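Local structure of acetyl-CoA acetyltransferase (Elizabethkingia anophelis NUHP1, 6BN2) at residues R19-S24 with I219-D224; G27-V32 with V209-R214; K173-T178 with N335-L340. The protein probably catalyses the reversible condensation of two acetyl-CoA molecules into acetoacetyl-CoA and free CoA, as a member of the thiolase family. All blocks are in the same frame, centred on the assembly; numbering follows the deposited sequence. Where two conformers were deposited one is given.

Contact 1. Residues R19-S24 with I219-D224; sequences RTPMGS and IIFAED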
ATOM      1  N   ARG A  19       5.853  -4.863  19.342  1.00 13.77           N
ATOM      2  CA  ARG A  19       5.287  -5.888  18.471  1.00 11.67           C
ATOM      3  C   ARG A  19       4.381  -6.784  19.299  1.00 14.49           C
ATOM      4  O   ARG A  19       4.602  -6.945  20.496  1.00 14.63           O
ATOM      5  CB  ARG A  19       6.380  -6.749  17.827  1.00 12.49           C
ATOM      6  CG  ARG A  19       7.210  -7.544  18.873  1.00 13.23           C
ATOM      7  CD  ARG A  19       8.188  -8.388  18.109  1.00 13.41           C
ATOM      8  NE  ARG A  19       8.986  -9.345  18.879  1.00 14.77           N
ATOM      9  CZ  ARG A  19       8.640 -10.614  19.079  1.00 14.31           C
ATOM     10  NH1 ARG A  19       7.447 -11.059  18.680  1.00 14.51           N
ATOM     11  NH2 ARG A  19       9.485 -11.431  19.694  1.00 16.03           N
ATOM     12  N   THR A  20       3.375  -7.383  18.649  1.00 14.04           N
ATOM     13  CA  THR A  20       2.668  -8.493  19.281  1.00 14.72           C
ATOM     14  C   THR A  20       3.588  -9.715  19.321  1.00 13.63           C
ATOM     15  O   THR A  20       4.565  -9.794  18.571  1.00 14.16           O
ATOM     16  CB  THR A  20       1.373  -8.840  18.520  1.00 14.71           C
ATOM     17  OG1 THR A  20       1.698  -9.454  17.262  1.00 12.28           O
ATOM     18  CG2 THR A  20       0.523  -7.593  18.238  1.00 15.85           C
ATOM     19  N   PRO A  21       3.290 -10.703  20.170  1.00 14.79           N
ATOM     20  CA  PRO A  21       3.889 -12.018  19.942  1.00 16.22           C
ATOM     21  C   PRO A  21       3.382 -12.549  18.607  1.00 14.95           C
ATOM     22  O   PRO A  21       2.362 -12.100  18.081  1.00 16.88           O
ATOM     23  CB  PRO A  21       3.382 -12.872  21.123  1.00 16.77           C
ATOM     24  CG  PRO A  21       2.572 -11.940  22.022  1.00 18.51           C
ATOM     25  CD  PRO A  21       2.182 -10.774  21.143  1.00 17.05           C
ATOM     26  N   MET A  22       4.094 -13.517  18.052  1.00 14.19           N
ATOM     27  CA  MET A  22       3.694 -14.079  16.774  1.00 15.40           C
ATOM     28  C   MET A  22       3.006 -15.412  16.999  1.00 16.88           C
ATOM     29  O   MET A  22       3.517 -16.268  17.723  1.00 17.44           O
ATOM     30  CB  MET A  22       4.892 -14.210  15.838  1.00 16.77           C
ATOM     31  CG  MET A  22       5.322 -12.843  15.355  1.00 16.47           C
ATOM     32  SD  MET A  22       6.762 -12.885  14.322  1.00 20.81           S
ATOM     33  CE  MET A  22       8.070 -12.968  15.543  1.00 19.16           C
ATOM     34  N   GLY A  23       1.830 -15.562  16.401  1.00 15.12           N
ATOM     35  CA  GLY A  23       1.099 -16.811  16.476  1.00 14.78           C
ATOM     36  C   GLY A  23       1.432 -17.721  15.304  1.00 15.32           C
ATOM     37  O   GLY A  23       1.807 -17.270  14.218  1.00 16.66           O
ATOM     38  N   SER A  24       1.295 -19.015  15.542  1.00 15.90           N
ATOM     39  CA  SER A  24       1.507 -20.025  14.516  0.72 14.32           C
ATOM     40  C   SER A  24       0.308 -20.073  13.577  1.00 16.28           C
ATOM     41  O   SER A  24      -0.785 -19.610  13.909  1.00 18.44           O
ATOM     42  CB  SER A  24       1.728 -21.407  15.145  0.72 17.41           C
ATOM     43  OG  SER A  24       2.912 -21.435  15.920  0.72 21.41           O
ATOM     44  N   ILE A 219      -8.050 -15.120  27.018  1.00 34.39           N
ATOM     45  CA  ILE A 219      -6.708 -15.685  27.034  1.00 34.82           C
ATOM     46  C   ILE A 219      -5.730 -14.564  26.724  1.00 33.36           C
ATOM     47  O   ILE A 219      -5.925 -13.817  25.758  1.00 32.68           O
ATOM     48  CB  ILE A 219      -6.581 -16.827  26.009  1.00 41.56           C
ATOM     49  CG1 ILE A 219      -7.448 -18.018  26.428  1.00 50.19           C
ATOM     50  CG2 ILE A 219      -5.117 -17.221  25.819  1.00 41.17           C
ATOM     51  CD1 ILE A 219      -7.477 -19.138  25.413  1.00 50.62           C
ATOM     52  N   ILE A 220      -4.683 -14.432  27.538  1.00 28.30           N
ATOM     53  CA  ILE A 220      -3.631 -13.448  27.289  1.00 26.21           C
ATOM     54  C   ILE A 220      -2.497 -14.152  26.553  1.00 30.65           C
ATOM     55  O   ILE A 220      -1.785 -14.982  27.130  1.00 29.76           O
ATOM     56  CB  ILE A 220      -3.130 -12.791  28.582  1.00 30.17           C
ATOM     57  CG1 ILE A 220      -4.303 -12.284  29.420  1.00 35.34           C
ATOM     58  CG2 ILE A 220      -2.175 -11.635  28.251  1.00 32.16           C
ATOM     59  CD1 ILE A 220      -5.130 -11.243  28.720  1.00 42.70           C
ATOM     60  N   PHE A 221      -2.325 -13.822  25.273  1.00 23.00           N
ATOM     61  CA  PHE A 221      -1.249 -14.370  24.454  1.00 21.46           C
ATOM     62  C   PHE A 221      -0.061 -13.416  24.532  1.00 20.93           C
ATOM     63  O   PHE A 221      -0.131 -12.293  24.032  1.00 19.77           O
ATOM     64  CB  PHE A 221      -1.726 -14.558  23.014  1.00 21.17           C
ATOM     65  CG  PHE A 221      -0.706 -15.194  22.111  1.00 20.58           C
ATOM     66  CD1 PHE A 221      -0.171 -14.495  21.040  1.00 21.20           C
ATOM     67  CD2 PHE A 221      -0.286 -16.503  22.344  1.00 23.21           C
ATOM     68  CE1 PHE A 221       0.785 -15.086  20.199  1.00 20.45           C
ATOM     69  CE2 PHE A 221       0.663 -17.092  21.512  1.00 23.13           C
ATOM     70  CZ  PHE A 221       1.198 -16.384  20.443  1.00 24.82           C
ATOM     71  N   ALA A 222       1.021 -13.838  25.205  1.00 21.20           N
ATOM     72  CA  ALA A 222       2.105 -12.918  25.529  1.00 18.88           C
ATOM     73  C   ALA A 222       3.481 -13.343  25.037  1.00 21.68           C
ATOM     74  O   ALA A 222       4.443 -12.584  25.210  1.00 23.02           O
ATOM     75  CB  ALA A 222       2.173 -12.699  27.047  1.00 20.82           C
ATOM     76  N   GLU A 223       3.609 -14.507  24.414  1.00 20.12           N
ATOM     77  CA  GLU A 223       4.914 -15.021  24.038  1.00 17.19           C
ATOM     78  C   GLU A 223       4.829 -15.706  22.680  1.00 19.75           C
ATOM     79  O   GLU A 223       3.844 -16.393  22.386  1.00 21.43           O
ATOM     80  CB  GLU A 223       5.427 -15.996  25.107  1.00 20.26           C
ATOM     81  CG  GLU A 223       6.856 -16.468  24.885  1.00 23.92           C
ATOM     82  CD  GLU A 223       7.411 -17.231  26.084  1.00 31.69           C
ATOM     83  OE1 GLU A 223       6.794 -17.183  27.172  1.00 34.88           O
ATOM     84  OE2 GLU A 223       8.470 -17.872  25.934  1.00 32.42           O
ATOM     85  N   ASP A 224       5.864 -15.506  21.858  1.00 17.21           N
ATOM     86  CA  ASP A 224       5.964 -16.189  20.570  1.00 19.13           C
ATOM     87  C   ASP A 224       5.784 -17.682  20.770  1.00 19.93           C
ATOM     88  O   ASP A 224       6.365 -18.260  21.690  1.00 22.32           O
ATOM     89  CB  ASP A 224       7.334 -15.940  19.932  1.00 17.47           C
ATOM     90  CG  ASP A 224       7.585 -14.489  19.620  1.00 19.06           C
ATOM     91  OD1 ASP A 224       6.652 -13.765  19.226  1.00 16.96           O
ATOM     92  OD2 ASP A 224       8.743 -14.065  19.749  1.00 17.70           O
TER
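Arg19 and Asp224 meet in an end-on bidentate salt bridge: NH1 of Arg19 reaches OD1 of Asp224 at 2.9 Å, and NH2 of Arg19 reaches OD2 of Asp224 at 2.7 Å. Each oxygen offers its syn lone pair, and the guanidinium and carboxylate planes lie 12° apart. OD1 of Asp224 spends its anti lone pair on the backbone N of Met22 (2.8 Å), which pins the carboxylate's rotation. Arginine suits the place because NE also pairs with Glu205: one cation serves two acids.

Beside this clasp the packing is close and largely apolar. CB of Pro21 sits 3.5 Å from CE1 of Phe221, whose CG stands anti to the backbone N (chi1 -177°). The rigid ring of Pro21 lies on the Phe221-Ala222 backbone, with CG of Pro21 3.4 Å from Phe221 O. The Phe221 ring turns its edge to Met22 O, 3.6 Å from CZ of Phe221.

The loose side is Ala222, exposed with CB pointing away, and Glu223, whose OE2 is hydrogen-bonded to OH of Tyr227. The contact joins strand 12-24 to hairpin strand 219-221; strand 209-211 touches Pro21, NE1 of Trp197 in helix 179-198 is hydrogen-bonded to OD2 of Asp224, and helix 358-375 touches Met22.

Contact 2. Residues G27-V32 with V209-R214; sequences GSLSGV and VSIPQR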
ATOM      1  N   GLY A  27      -3.099 -20.961  14.633  1.00 18.63           N
ATOM      2  CA  GLY A  27      -2.756 -21.068  16.047  1.00 18.89           C
ATOM      3  C   GLY A  27      -3.457 -20.037  16.903  1.00 20.43           C
ATOM      4  O   GLY A  27      -4.627 -19.701  16.677  1.00 20.67           O
ATOM      5  N   SER A  28      -2.719 -19.514  17.890  1.00 17.36           N
ATOM      6  CA  SER A  28      -3.335 -18.781  18.994  1.00 19.11           C
ATOM      7  C   SER A  28      -3.974 -17.474  18.549  1.00 19.52           C
ATOM      8  O   SER A  28      -4.897 -16.994  19.212  1.00 22.54           O
ATOM      9  CB  SER A  28      -2.304 -18.499  20.088  1.00 23.54           C
ATOM     10  OG  SER A  28      -1.963 -19.689  20.765  1.00 22.66           O
ATOM     11  N   LEU A  29      -3.481 -16.866  17.469  1.00 17.20           N
ATOM     12  CA  LEU A  29      -4.031 -15.610  16.969  1.00 17.64           C
ATOM     13  C   LEU A  29      -4.894 -15.796  15.740  1.00 18.83           C
ATOM     14  O   LEU A  29      -5.287 -14.802  15.117  1.00 18.12           O
ATOM     15  CB  LEU A  29      -2.905 -14.622  16.651  1.00 15.36           C
ATOM     16  CG  LEU A  29      -2.106 -14.207  17.890  1.00 16.52           C
ATOM     17  CD1 LEU A  29      -0.961 -13.266  17.490  1.00 19.02           C
ATOM     18  CD2 LEU A  29      -3.013 -13.572  18.977  1.00 18.29           C
ATOM     19  N   SER A  30      -5.227 -17.039  15.386  1.00 18.57           N
ATOM     20  CA  SER A  30      -5.924 -17.245  14.124  1.00 19.42           C
ATOM     21  C   SER A  30      -7.321 -16.637  14.119  1.00 23.39           C
ATOM     22  O   SER A  30      -7.870 -16.389  13.037  1.00 22.14           O
ATOM     23  CB  SER A  30      -5.991 -18.737  13.803  1.00 23.38           C
ATOM     24  OG  SER A  30      -6.709 -19.441  14.794  1.00 23.35           O
ATOM     25  N   GLY A  31      -7.897 -16.373  15.291  1.00 19.96           N
ATOM     26  CA  GLY A  31      -9.189 -15.717  15.394  1.00 19.96           C
ATOM     27  C   GLY A  31      -9.145 -14.219  15.621  1.00 20.11           C
ATOM     28  O   GLY A  31     -10.202 -13.614  15.849  1.00 22.34           O
ATOM     29  N   VAL A  32      -7.968 -13.604  15.573  1.00 17.54           N
ATOM     30  CA  VAL A  32      -7.791 -12.178  15.814  1.00 15.98           C
ATOM     31  C   VAL A  32      -7.387 -11.541  14.486  1.00 13.99           C
ATOM     32  O   VAL A  32      -6.254 -11.744  14.026  1.00 15.63           O
ATOM     33  CB  VAL A  32      -6.740 -11.915  16.901  1.00 16.79           C
ATOM     34  CG1 VAL A  32      -6.614 -10.428  17.169  1.00 18.76           C
ATOM     35  CG2 VAL A  32      -7.097 -12.689  18.183  1.00 17.45           C
ATOM     36  N   VAL A 209      -1.598  -9.821  23.506  1.00 19.66           N
ATOM     37  CA  VAL A 209      -2.900  -9.785  22.849  1.00 20.72           C
ATOM     38  C   VAL A 209      -3.893 -10.497  23.744  1.00 22.64           C
ATOM     39  O   VAL A 209      -3.678 -11.659  24.103  1.00 22.89           O
ATOM     40  CB  VAL A 209      -2.861 -10.465  21.468  1.00 20.03           C
ATOM     41  CG1 VAL A 209      -4.246 -10.410  20.823  1.00 21.48           C
ATOM     42  CG2 VAL A 209      -1.806  -9.830  20.580  1.00 18.77           C
ATOM     43  N   SER A 210      -4.984  -9.819  24.080  1.00 24.22           N
ATOM     44  CA  SER A 210      -6.063 -10.435  24.838  1.00 28.42           C
ATOM     45  C   SER A 210      -7.065 -11.017  23.851  1.00 34.07           C
ATOM     46  O   SER A 210      -7.516 -10.319  22.938  1.00 35.19           O
ATOM     47  CB  SER A 210      -6.731  -9.409  25.751  1.00 34.08           C
ATOM     48  OG  SER A 210      -7.805  -9.989  26.461  1.00 42.53           O
ATOM     49  N   ILE A 211      -7.398 -12.293  24.021  1.00 32.36           N
ATOM     50  CA  ILE A 211      -8.209 -13.031  23.062  1.00 33.47           C
ATOM     51  C   ILE A 211      -9.553 -13.346  23.714  1.00 44.11           C
ATOM     52  O   ILE A 211      -9.617 -14.177  24.633  1.00 39.44           O
ATOM     53  CB  ILE A 211      -7.496 -14.305  22.594  1.00 34.48           C
ATOM     54  CG1 ILE A 211      -6.174 -13.937  21.915  1.00 30.88           C
ATOM     55  CG2 ILE A 211      -8.387 -15.093  21.644  1.00 38.02           C
ATOM     56  CD1 ILE A 211      -5.198 -15.064  21.841  1.00 31.50           C
ATOM     57  N   PRO A 212     -10.647 -12.721  23.275  1.00 48.67           N
ATOM     58  CA  PRO A 212     -11.949 -12.992  23.893  1.00 52.71           C
ATOM     59  C   PRO A 212     -12.350 -14.447  23.709  1.00 53.98           C
ATOM     60  O   PRO A 212     -12.080 -15.061  22.674  1.00 51.61           O
ATOM     61  CB  PRO A 212     -12.898 -12.045  23.151  1.00 53.22           C
ATOM     62  CG  PRO A 212     -12.231 -11.812  21.826  1.00 52.49           C
ATOM     63  CD  PRO A 212     -10.757 -11.800  22.130  1.00 48.91           C
ATOM     64  N   GLN A 213     -12.989 -14.997  24.734  1.00 56.83           N
ATOM     65  CA  GLN A 213     -13.413 -16.385  24.742  1.00 55.43           C
ATOM     66  C   GLN A 213     -14.932 -16.470  24.706  1.00 62.66           C
ATOM     67  O   GLN A 213     -15.633 -15.551  25.141  1.00 61.61           O
ATOM     68  CB  GLN A 213     -12.873 -17.110  25.976  1.00 54.42           C
ATOM     69  CG  GLN A 213     -11.366 -17.137  26.030  1.00 50.64           C
ATOM     70  CD  GLN A 213     -10.766 -17.731  24.775  1.00 51.82           C
ATOM     71  OE1 GLN A 213     -10.119 -17.035  23.991  1.00 52.81           O
ATOM     72  NE2 GLN A 213     -10.977 -19.025  24.577  1.00 50.88           N
ATOM     73  N   ARG A 214     -15.435 -17.586  24.167  1.00 65.49           N
ATOM     74  CA  ARG A 214     -16.880 -17.777  24.081  1.00 71.12           C
ATOM     75  C   ARG A 214     -17.525 -17.707  25.459  1.00 75.50           C
ATOM     76  O   ARG A 214     -18.610 -17.133  25.619  1.00 79.07           O
ATOM     77  CB  ARG A 214     -17.192 -19.111  23.402  1.00 71.00           C
TER
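Val209 opens the strand side of this apolar contact by setting CG1 3.9 Å from CD2 of Leu29. Its CG1 stands anti to the backbone N (chi1 180°), and the same methyl lies 4.4 Å from CG1 of Val32. A short, beta-branched residue suits a strand position whose CB faces the turns of 27-32.

Ser210 points away, and its small polar side chain fits the exposed face of the strand. Ile211 turns back toward the loop and carries the largest share of the contact. Its CD1 reaches 3.9 Å from CD2 of Leu29 and 3.3 Å from the carbonyl O of Ser28, while its CG1 meets CG2 of Val32 at 4.0 Å. Ile211 thus fits between Leu29 and Val32, crossing each at about a right angle; its CG1-CD1 branch is long enough to reach Leu29 and Ser28 O.

The facing loop is built from two type I turns, Gly27 to Ser30 and Leu29 to Val32. Gly27 O accepts hydrogen bonds from both N and OG of Ser30, the latter at 2.8 Å, which steadies the first turn.

Strand 209-211 pairs antiparallel with 219-221, whose Phe221 touches Ser28 and Leu29. Leu37 of helix 34-48 packs on Leu29, Val32 and Val209, and strand 12-24 reaches Val209 through Thr20 and Pro21.

Contact 3. Residues K173-T178 with N335-L340; sequences KEYNIT and NKILGL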
ATOM      1  N   LYS A 173      21.775 -23.781  -4.360  1.00 23.97           N
ATOM      2  CA  LYS A 173      22.614 -24.389  -5.384  1.00 25.74           C
ATOM      3  C   LYS A 173      23.708 -23.429  -5.832  1.00 26.65           C
ATOM      4  O   LYS A 173      24.890 -23.792  -5.887  1.00 27.96           O
ATOM      5  CB  LYS A 173      21.738 -24.811  -6.566  1.00 26.31           C
ATOM      6  CG  LYS A 173      22.494 -25.452  -7.721  1.00 31.87           C
ATOM      7  CD  LYS A 173      21.556 -25.684  -8.903  1.00 48.02           C
ATOM      8  CE  LYS A 173      20.975 -24.363  -9.407  1.00 60.74           C
ATOM      9  NZ  LYS A 173      19.844 -24.537 -10.366  1.00 63.75           N
ATOM     10  N   GLU A 174      23.322 -22.187  -6.150  1.00 26.13           N
ATOM     11  CA  GLU A 174      24.273 -21.215  -6.681  1.00 27.81           C
ATOM     12  C   GLU A 174      25.326 -20.829  -5.652  1.00 27.37           C
ATOM     13  O   GLU A 174      26.485 -20.595  -6.007  1.00 28.95           O
ATOM     14  CB  GLU A 174      23.523 -19.970  -7.161  1.00 30.38           C
ATOM     15  CG  GLU A 174      24.415 -18.786  -7.503  1.00 46.25           C
ATOM     16  CD  GLU A 174      25.118 -18.947  -8.841  1.00 59.40           C
ATOM     17  OE1 GLU A 174      24.633 -19.751  -9.669  1.00 59.81           O
ATOM     18  OE2 GLU A 174      26.153 -18.276  -9.060  1.00 64.73           O
ATOM     19  N   TYR A 175      24.947 -20.736  -4.376  1.00 25.88           N
ATOM     20  CA  TYR A 175      25.877 -20.285  -3.348  1.00 26.03           C
ATOM     21  C   TYR A 175      26.468 -21.431  -2.530  1.00 26.21           C
ATOM     22  O   TYR A 175      27.149 -21.180  -1.527  1.00 29.35           O
ATOM     23  CB  TYR A 175      25.191 -19.243  -2.458  1.00 24.69           C
ATOM     24  CG  TYR A 175      25.142 -17.918  -3.174  1.00 25.18           C
ATOM     25  CD1 TYR A 175      26.251 -17.081  -3.190  1.00 28.15           C
ATOM     26  CD2 TYR A 175      24.017 -17.526  -3.887  1.00 26.43           C
ATOM     27  CE1 TYR A 175      26.235 -15.877  -3.884  1.00 30.86           C
ATOM     28  CE2 TYR A 175      23.993 -16.318  -4.581  1.00 25.19           C
ATOM     29  CZ  TYR A 175      25.102 -15.501  -4.566  1.00 27.50           C
ATOM     30  OH  TYR A 175      25.099 -14.304  -5.250  1.00 30.38           O
ATOM     31  N   ASN A 176      26.250 -22.676  -2.960  1.00 26.53           N
ATOM     32  CA  ASN A 176      26.834 -23.866  -2.331  0.51 27.04           C
ATOM     33  C   ASN A 176      26.539 -23.898  -0.832  1.00 25.86           C
ATOM     34  O   ASN A 176      27.433 -24.033   0.013  1.00 31.58           O
ATOM     35  CB  ASN A 176      28.339 -23.956  -2.598  0.51 30.82           C
ATOM     36  CG  ASN A 176      28.912 -25.324  -2.248  0.51 32.42           C
ATOM     37  OD1 ASN A 176      28.204 -26.333  -2.271  0.51 30.53           O
ATOM     38  ND2 ASN A 176      30.199 -25.361  -1.921  0.51 37.15           N
ATOM     39  N   ILE A 177      25.256 -23.787  -0.506  1.00 24.49           N
ATOM     40  CA  ILE A 177      24.782 -23.847   0.870  1.00 23.55           C
ATOM     41  C   ILE A 177      24.048 -25.168   1.036  1.00 25.47           C
ATOM     42  O   ILE A 177      23.021 -25.396   0.393  1.00 23.09           O
ATOM     43  CB  ILE A 177      23.878 -22.657   1.204  1.00 22.34           C
ATOM     44  CG1 ILE A 177      24.681 -21.362   0.994  1.00 24.67           C
ATOM     45  CG2 ILE A 177      23.358 -22.794   2.634  1.00 21.68           C
ATOM     46  CD1 ILE A 177      23.837 -20.104   0.935  1.00 22.64           C
ATOM     47  N   THR A 178      24.575 -26.039   1.883  1.00 24.06           N
ATOM     48  CA  THR A 178      24.108 -27.416   1.939  1.00 24.55           C
ATOM     49  C   THR A 178      22.925 -27.577   2.889  1.00 23.73           C
ATOM     50  O   THR A 178      22.622 -26.713   3.712  1.00 22.90           O
ATOM     51  CB  THR A 178      25.241 -28.343   2.382  1.00 27.46           C
ATOM     52  OG1 THR A 178      25.591 -28.057   3.743  1.00 25.61           O
ATOM     53  CG2 THR A 178      26.473 -28.155   1.502  1.00 27.09           C
ATOM     54  N   ASN A 335      24.732 -13.563   4.712  1.00 18.02           N
ATOM     55  CA  ASN A 335      25.918 -13.505   5.573  1.00 17.32           C
ATOM     56  C   ASN A 335      27.177 -13.800   4.774  1.00 20.69           C
ATOM     57  O   ASN A 335      28.208 -13.135   4.945  1.00 20.76           O
ATOM     58  CB  ASN A 335      25.810 -14.505   6.737  1.00 17.16           C
ATOM     59  CG  ASN A 335      24.878 -14.041   7.839  1.00 20.79           C
ATOM     60  OD1 ASN A 335      24.305 -12.957   7.771  1.00 22.66           O
ATOM     61  ND2 ASN A 335      24.726 -14.878   8.876  1.00 22.04           N
ATOM     62  N   LYS A 336      27.110 -14.811   3.901  1.00 16.36           N
ATOM     63  CA  LYS A 336      28.267 -15.243   3.131  1.00 18.73           C
ATOM     64  C   LYS A 336      28.696 -14.171   2.137  1.00 17.56           C
ATOM     65  O   LYS A 336      29.894 -13.899   1.979  1.00 19.07           O
ATOM     66  CB  LYS A 336      27.899 -16.540   2.405  1.00 26.36           C
ATOM     67  CG  LYS A 336      28.985 -17.525   2.169  1.00 31.20           C
ATOM     68  CD  LYS A 336      28.385 -18.759   1.484  1.00 28.77           C
ATOM     69  CE  LYS A 336      29.451 -19.780   1.142  1.00 35.13           C
ATOM     70  NZ  LYS A 336      28.856 -21.019   0.579  1.00 33.86           N
ATOM     71  N   ILE A 337      27.725 -13.562   1.455  1.00 15.49           N
ATOM     72  CA  ILE A 337      28.019 -12.563   0.432  1.00 16.58           C
ATOM     73  C   ILE A 337      28.644 -11.329   1.057  1.00 18.14           C
ATOM     74  O   ILE A 337      29.604 -10.769   0.521  1.00 18.23           O
ATOM     75  CB  ILE A 337      26.731 -12.211  -0.331  1.00 16.94           C
ATOM     76  CG1 ILE A 337      26.290 -13.408  -1.175  1.00 19.44           C
ATOM     77  CG2 ILE A 337      26.928 -10.955  -1.195  1.00 19.42           C
ATOM     78  CD1 ILE A 337      24.851 -13.238  -1.703  1.00 17.65           C
ATOM     79  N   LEU A 338      28.099 -10.882   2.187  1.00 18.24           N
ATOM     80  CA  LEU A 338      28.579  -9.686   2.867  1.00 19.36           C
ATOM     81  C   LEU A 338      29.734  -9.968   3.813  1.00 20.82           C
ATOM     82  O   LEU A 338      30.334  -9.018   4.327  1.00 21.89           O
ATOM     83  CB  LEU A 338      27.433  -9.029   3.649  1.00 17.16           C
ATOM     84  CG  LEU A 338      26.294  -8.481   2.797  1.00 17.60           C
ATOM     85  CD1 LEU A 338      25.103  -8.112   3.695  1.00 21.22           C
ATOM     86  CD2 LEU A 338      26.778  -7.279   1.998  1.00 21.86           C
ATOM     87  N   GLY A 339      30.054 -11.235   4.061  1.00 17.42           N
ATOM     88  CA  GLY A 339      31.155 -11.557   4.947  1.00 18.43           C
ATOM     89  C   GLY A 339      30.852 -11.274   6.399  1.00 24.49           C
ATOM     90  O   GLY A 339      31.764 -10.948   7.165  1.00 25.67           O
ATOM     91  N   LEU A 340      29.597 -11.402   6.799  1.00 20.97           N
ATOM     92  CA  LEU A 340      29.206 -11.026   8.149  1.00 22.79           C
ATOM     93  C   LEU A 340      29.530 -12.120   9.150  1.00 26.34           C
ATOM     94  O   LEU A 340      29.438 -13.314   8.861  1.00 26.31           O
ATOM     95  CB  LEU A 340      27.717 -10.720   8.219  1.00 20.22           C
ATOM     96  CG  LEU A 340      27.213  -9.641   7.256  1.00 22.93           C
ATOM     97  CD1 LEU A 340      25.762  -9.387   7.526  1.00 24.19           C
ATOM     98  CD2 LEU A 340      28.025  -8.371   7.410  1.00 29.76           C
TER
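Lys336 NZ donates to the backbone O of Tyr175 at 2.7 Å, the one hydrogen bond across this contact between two helix ends. Lys336 belongs to the last turn of helix 328-338, which finishes in a Schellman motif. Gly339, with phi 72°, is its C-prime residue, and Leu340 N bonds back to Asn335 O, while the bond from Gly339 N to Lys336 O is weak. Glycine readily takes that positive phi. Gly339 also contributes to a calcium site seen in a crystal structure of this protein, though none is bound to this chain in the present model.

The lysine nitrogen arrives nearly in line with the carbonyl, at a C=O...N angle of 170°. Tyr175 is the first residue to leave helical angles after helix 169-174, and a cation there would be favoured by the helix C-terminus. Lysine suits the task: its chain is extended beyond CG and spans the gap from helix 328-338, whose backbone stays 8.6 Å away at the nearest CA atoms, Tyr175 and Lys336. The apolar stem of Lys336 follows the same route, with CE 3.8 Å from Tyr175 O.

Beside the lysine bond is an apolar part. Tyr175 and Ile337 cross at about a right angle, and Thr298 touches both. Ile177, buried, also packs on Val329, Leu332 and Ala333 of helix 328-338, tying the N-terminal thiolase family region to the C-terminal one. Tyrosine suits a partly exposed site because its ring carbons pack on Ile337 while OH remains polar; Tyr175 OH bonds a glycerol probably left from crystallisation. CD1 of Ile337 lies 3.7 Å from CZ of Tyr175, approaching the ring obliquely.

Overall arrangement
Contacts 1 and 2 form one continuous region, their centres 9 Å apart. Strands 209-211 and 219-221 are the arms of a hairpin, joined for instance by Phe221 N to Val209 O (2.8 Å), and along the chain contact 2 is nested within the loop that contact 1 closes. Contact 3 stands apart, its centre about 33 Å from that of contact 1 and 39 Å from that of contact 2. Contact 1 comes nearest the predicted catalytic residues, with the side chain of Met22 about 6 Å from that of His356, and its Glu223 side chain is about 5 Å from a bound calcium ion; in contact 3, the side chain of Ile337 is about 11 Å from that of Cys386.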